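PDB 3HHH: transcriptional regulator, PadR family from Enterococcus faecalis, which probably binds DNA through a winged helix-turn-helix domain and regulates transcription, as other members of the PadR family do. Local coordinates for residues B[55-60]-B[74-79]. Numbering follows the deposited sequence.
Sequences RLEKNQ and MRKFYR. With SO4 (sulfate ion), chain E.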
ATOM      1  N   ARG B  55      17.821  -0.514   1.619  1.00 26.99           N
ATOM      2  CA  ARG B  55      17.414  -0.145   0.266  1.00 27.36           C
ATOM      3  C   ARG B  55      17.477   1.365   0.038  1.00 27.60           C
ATOM      4  O   ARG B  55      17.920   1.819  -1.019  1.00 27.57           O
ATOM      5  CB  ARG B  55      16.008  -0.671  -0.043  1.00 27.39           C
ATOM      6  CG  ARG B  55      15.608  -0.464  -1.497  1.00 27.54           C
ATOM      7  CD  ARG B  55      14.305  -1.157  -1.855  1.00 27.71           C
ATOM      8  NE  ARG B  55      13.913  -0.830  -3.225  1.00 27.67           N
ATOM      9  CZ  ARG B  55      13.341   0.313  -3.602  1.00 27.75           C
ATOM     10  NH1 ARG B  55      13.068   1.266  -2.714  1.00 27.45           N
ATOM     11  NH2 ARG B  55      13.033   0.507  -4.882  1.00 27.86           N
ATOM     12  N   LEU B  56      17.029   2.135   1.026  1.00 27.91           N
ATOM     13  CA  LEU B  56      17.094   3.595   0.958  1.00 28.29           C
ATOM     14  C   LEU B  56      18.532   4.066   0.770  1.00 28.70           C
ATOM     15  O   LEU B  56      18.817   4.900  -0.097  1.00 28.84           O
ATOM     16  CB  LEU B  56      16.511   4.226   2.228  1.00 28.23           C
ATOM     17  CG  LEU B  56      15.003   4.089   2.439  1.00 28.01           C
ATOM     18  CD1 LEU B  56      14.627   4.653   3.796  1.00 28.03           C
ATOM     19  CD2 LEU B  56      14.222   4.779   1.324  1.00 27.57           C
ATOM     20  N   GLU B  57      19.426   3.521   1.594  1.00 29.07           N
ATOM     21  CA  GLU B  57      20.852   3.822   1.514  1.00 29.37           C
ATOM     22  C   GLU B  57      21.419   3.435   0.151  1.00 29.50           C
ATOM     23  O   GLU B  57      22.074   4.246  -0.503  1.00 29.52           O
ATOM     24  CB  GLU B  57      21.605   3.094   2.633  1.00 29.44           C
ATOM     25  CG  GLU B  57      23.121   3.281   2.602  1.00 29.80           C
ATOM     26  CD  GLU B  57      23.767   3.145   3.975  1.00 30.38           C
ATOM     27  OE1 GLU B  57      23.122   2.588   4.895  1.00 31.04           O
ATOM     28  OE2 GLU B  57      24.921   3.605   4.135  1.00 30.10           O
ATOM     29  N   LYS B  58      21.144   2.207  -0.279  1.00 29.79           N
ATOM     30  CA  LYS B  58      21.631   1.696  -1.569  1.00 30.00           C
ATOM     31  C   LYS B  58      21.362   2.684  -2.710  1.00 30.10           C
ATOM     32  O   LYS B  58      22.232   2.920  -3.543  1.00 30.12           O
ATOM     33  CB  LYS B  58      20.993   0.333  -1.877  1.00 30.04           C
ATOM     34  CG  LYS B  58      21.499  -0.353  -3.153  1.00 30.06           C
ATOM     35  CD  LYS B  58      20.619  -1.547  -3.536  1.00 30.12           C
ATOM     36  CE  LYS B  58      20.554  -1.753  -5.050  1.00 30.26           C
ATOM     37  NZ  LYS B  58      21.863  -2.147  -5.640  1.00 30.42           N
ATOM     38  N   ASN B  59      20.166   3.268  -2.727  1.00 30.33           N
ATOM     39  CA  ASN B  59      19.772   4.212  -3.776  1.00 30.49           C
ATOM     40  C   ASN B  59      20.145   5.670  -3.466  1.00 30.60           C
ATOM     41  O   ASN B  59      19.811   6.579  -4.231  1.00 30.41           O
ATOM     42  CB  ASN B  59      18.268   4.099  -4.034  1.00 30.56           C
ATOM     43  CG  ASN B  59      17.864   2.726  -4.544  1.00 30.64           C
ATOM     44  OD1 ASN B  59      17.696   2.525  -5.750  1.00 30.62           O
ATOM     45  ND2 ASN B  59      17.716   1.771  -3.631  1.00 30.54           N
ATOM     46  N   GLN B  60      20.827   5.880  -2.338  1.00 30.84           N
ATOM     47  CA  GLN B  60      21.358   7.191  -1.934  1.00 31.02           C
ATOM     48  C   GLN B  60      20.281   8.256  -1.682  1.00 31.15           C
ATOM     49  O   GLN B  60      20.527   9.454  -1.838  1.00 30.97           O
ATOM     50  CB  GLN B  60      22.416   7.678  -2.939  1.00 31.05           C
ATOM     51  CG  GLN B  60      23.674   6.808  -2.950  1.00 31.12           C
ATOM     52  CD  GLN B  60      24.515   6.981  -4.202  1.00 31.09           C
ATOM     53  OE1 GLN B  60      24.013   6.888  -5.324  1.00 31.02           O
ATOM     54  NE2 GLN B  60      25.805   7.217  -4.016  1.00 31.00           N
HETATM   55  N   MSE B  74      27.965   3.103  19.582  1.00 32.13           N
HETATM   56  CA  MSE B  74      27.740   3.712  18.276  1.00 32.03           C
HETATM   57  C   MSE B  74      26.427   3.212  17.692  1.00 31.79           C
HETATM   58  O   MSE B  74      26.001   2.091  17.969  1.00 31.76           O
HETATM   59  CB  MSE B  74      28.881   3.374  17.315  1.00 32.08           C
HETATM   60  CG  MSE B  74      30.219   3.958  17.715  1.00 32.41           C
HETATM   61 SE   MSE B  74      30.373   5.850  17.286  0.70 33.31          SE
HETATM   62  CE  MSE B  74      30.928   5.715  15.416  1.00 32.19           C
ATOM     63  N   ARG B  75      25.789   4.060  16.891  1.00 31.54           N
ATOM     64  CA  ARG B  75      24.569   3.699  16.178  1.00 31.40           C
ATOM     65  C   ARG B  75      24.608   4.299  14.786  1.00 31.07           C
ATOM     66  O   ARG B  75      25.261   5.315  14.566  1.00 31.04           O
ATOM     67  CB  ARG B  75      23.336   4.207  16.926  1.00 31.57           C
ATOM     68  CG  ARG B  75      22.834   3.270  18.004  1.00 32.18           C
ATOM     69  CD  ARG B  75      21.894   3.987  18.948  1.00 33.31           C
ATOM     70  NE  ARG B  75      21.332   3.093  19.963  1.00 34.22           N
ATOM     71  CZ  ARG B  75      20.648   3.492  21.037  1.00 34.99           C
ATOM     72  NH1 ARG B  75      20.421   4.785  21.262  1.00 35.36           N
ATOM     73  NH2 ARG B  75      20.179   2.591  21.896  1.00 35.30           N
ATOM     74  N   LYS B  76      23.899   3.670  13.855  1.00 30.77           N
ATOM     75  CA  LYS B  76      23.855   4.130  12.472  1.00 30.58           C
ATOM     76  C   LYS B  76      22.699   5.125  12.301  1.00 30.34           C
ATOM     77  O   LYS B  76      21.534   4.735  12.237  1.00 30.30           O
ATOM     78  CB  LYS B  76      23.719   2.928  11.528  1.00 30.59           C
ATOM     79  CG  LYS B  76      24.135   3.196  10.091  1.00 30.51           C
ATOM     80  CD  LYS B  76      24.400   1.892   9.349  1.00 30.64           C
ATOM     81  CE  LYS B  76      24.643   2.127   7.862  1.00 30.69           C
ATOM     82  NZ  LYS B  76      25.362   0.987   7.219  1.00 30.54           N
ATOM     83  N   PHE B  77      23.039   6.412  12.247  1.00 30.13           N
ATOM     84  CA  PHE B  77      22.056   7.492  12.140  1.00 29.90           C
ATOM     85  C   PHE B  77      21.835   7.899  10.683  1.00 29.85           C
ATOM     86  O   PHE B  77      22.772   7.877   9.882  1.00 29.89           O
ATOM     87  CB  PHE B  77      22.507   8.709  12.952  1.00 29.80           C
ATOM     88  CG  PHE B  77      22.396   8.520  14.438  1.00 29.60           C
ATOM     89  CD1 PHE B  77      21.230   8.857  15.108  1.00 29.24           C
ATOM     90  CD2 PHE B  77      23.460   8.010  15.168  1.00 29.85           C
ATOM     91  CE1 PHE B  77      21.122   8.688  16.481  1.00 29.36           C
ATOM     92  CE2 PHE B  77      23.362   7.836  16.546  1.00 29.95           C
ATOM     93  CZ  PHE B  77      22.188   8.175  17.202  1.00 29.87           C
ATOM     94  N   TYR B  78      20.602   8.289  10.357  1.00 29.73           N
ATOM     95  CA  TYR B  78      20.209   8.583   8.975  1.00 29.72           C
ATOM     96  C   TYR B  78      19.726  10.019   8.773  1.00 29.57           C
ATOM     97  O   TYR B  78      19.233  10.658   9.699  1.00 29.56           O
ATOM     98  CB  TYR B  78      19.095   7.630   8.526  1.00 29.77           C
ATOM     99  CG  TYR B  78      19.496   6.177   8.488  1.00 30.12           C
ATOM    100  CD1 TYR B  78      19.943   5.586   7.308  1.00 30.44           C
ATOM    101  CD2 TYR B  78      19.424   5.386   9.632  1.00 30.59           C
ATOM    102  CE1 TYR B  78      20.311   4.245   7.270  1.00 30.59           C
ATOM    103  CE2 TYR B  78      19.790   4.045   9.605  1.00 30.90           C
ATOM    104  CZ  TYR B  78      20.230   3.480   8.422  1.00 30.81           C
ATOM    105  OH  TYR B  78      20.590   2.152   8.401  1.00 31.70           O
ATOM    106  N   ARG B  79      19.863  10.505   7.543  1.00 29.42           N
ATOM    107  CA  ARG B  79      19.305  11.792   7.140  1.00 29.42           C
ATOM    108  C   ARG B  79      19.030  11.783   5.639  1.00 29.23           C
ATOM    109  O   ARG B  79      19.705  11.089   4.878  1.00 29.06           O
ATOM    110  CB  ARG B  79      20.244  12.948   7.514  1.00 29.61           C
ATOM    111  CG  ARG B  79      21.657  12.842   6.940  1.00 30.26           C
ATOM    112  CD  ARG B  79      22.591  13.892   7.534  1.00 31.08           C
ATOM    113  NE  ARG B  79      23.980  13.713   7.089  1.00 32.27           N
ATOM    114  CZ  ARG B  79      24.919  13.006   7.729  1.00 32.52           C
ATOM    115  NH1 ARG B  79      24.655  12.381   8.875  1.00 32.75           N
ATOM    116  NH2 ARG B  79      26.144  12.923   7.214  1.00 32.37           N
TER
HETATM  117  S   SO4 E 114      22.246   0.371  14.963  1.00 88.79           S
HETATM  118  O1  SO4 E 114      23.069   0.500  16.161  1.00 88.96           O
HETATM  119  O2  SO4 E 114      23.049   0.642  13.771  1.00 88.55           O
HETATM  120  O3  SO4 E 114      21.722  -0.993  14.903  1.00 88.84           O
HETATM  121  O4  SO4 E 114      21.144   1.329  15.036  1.00 88.99           O
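Glu57, on the last turn of helix 46-58, reaches out to Lys76 and Tyr78 on strand 74-80. Its CB points toward the strand, and CG, set anti to the backbone N (chi1 177°), starts an extended chain toward the strand. CD comes no nearer to the strand than 4.1 Å, from Lys76 CE. At the tip, OE1 does most of the touching: it lies 3.4 Å from Lys76 CE and forms a long salt bridge to Lys76 NZ at 3.6 Å. OE2 is the more distant oxygen from that ammonium group, and OE1 also stands obliquely to the Tyr78 ring, 4.0 Å from CE1. Lys76 is extended too and meets the carboxylate from the opposite direction, while both side chains touch Ala64 of the partner strand 62-69. The backbone N of Lys76 donates to sulfate O2 at 3.1 Å; the ion probably comes from the crystallisation liquor. Tyr78 is buried and its side chain also touches Ile22 of helix 13-24. The helix closes in a Schellman motif at Gln60, and Arg55 O takes two bonds, from Asn59 N and, at 2.6 Å, from Asn59 ND2, which reach it from opposite faces of its plane. A long, partly exposed ion pair thus brings the last turn of helix 46-58 against the hairpin of strands 62-69 and 74-80, the wing of a winged helix-turn-helix domain.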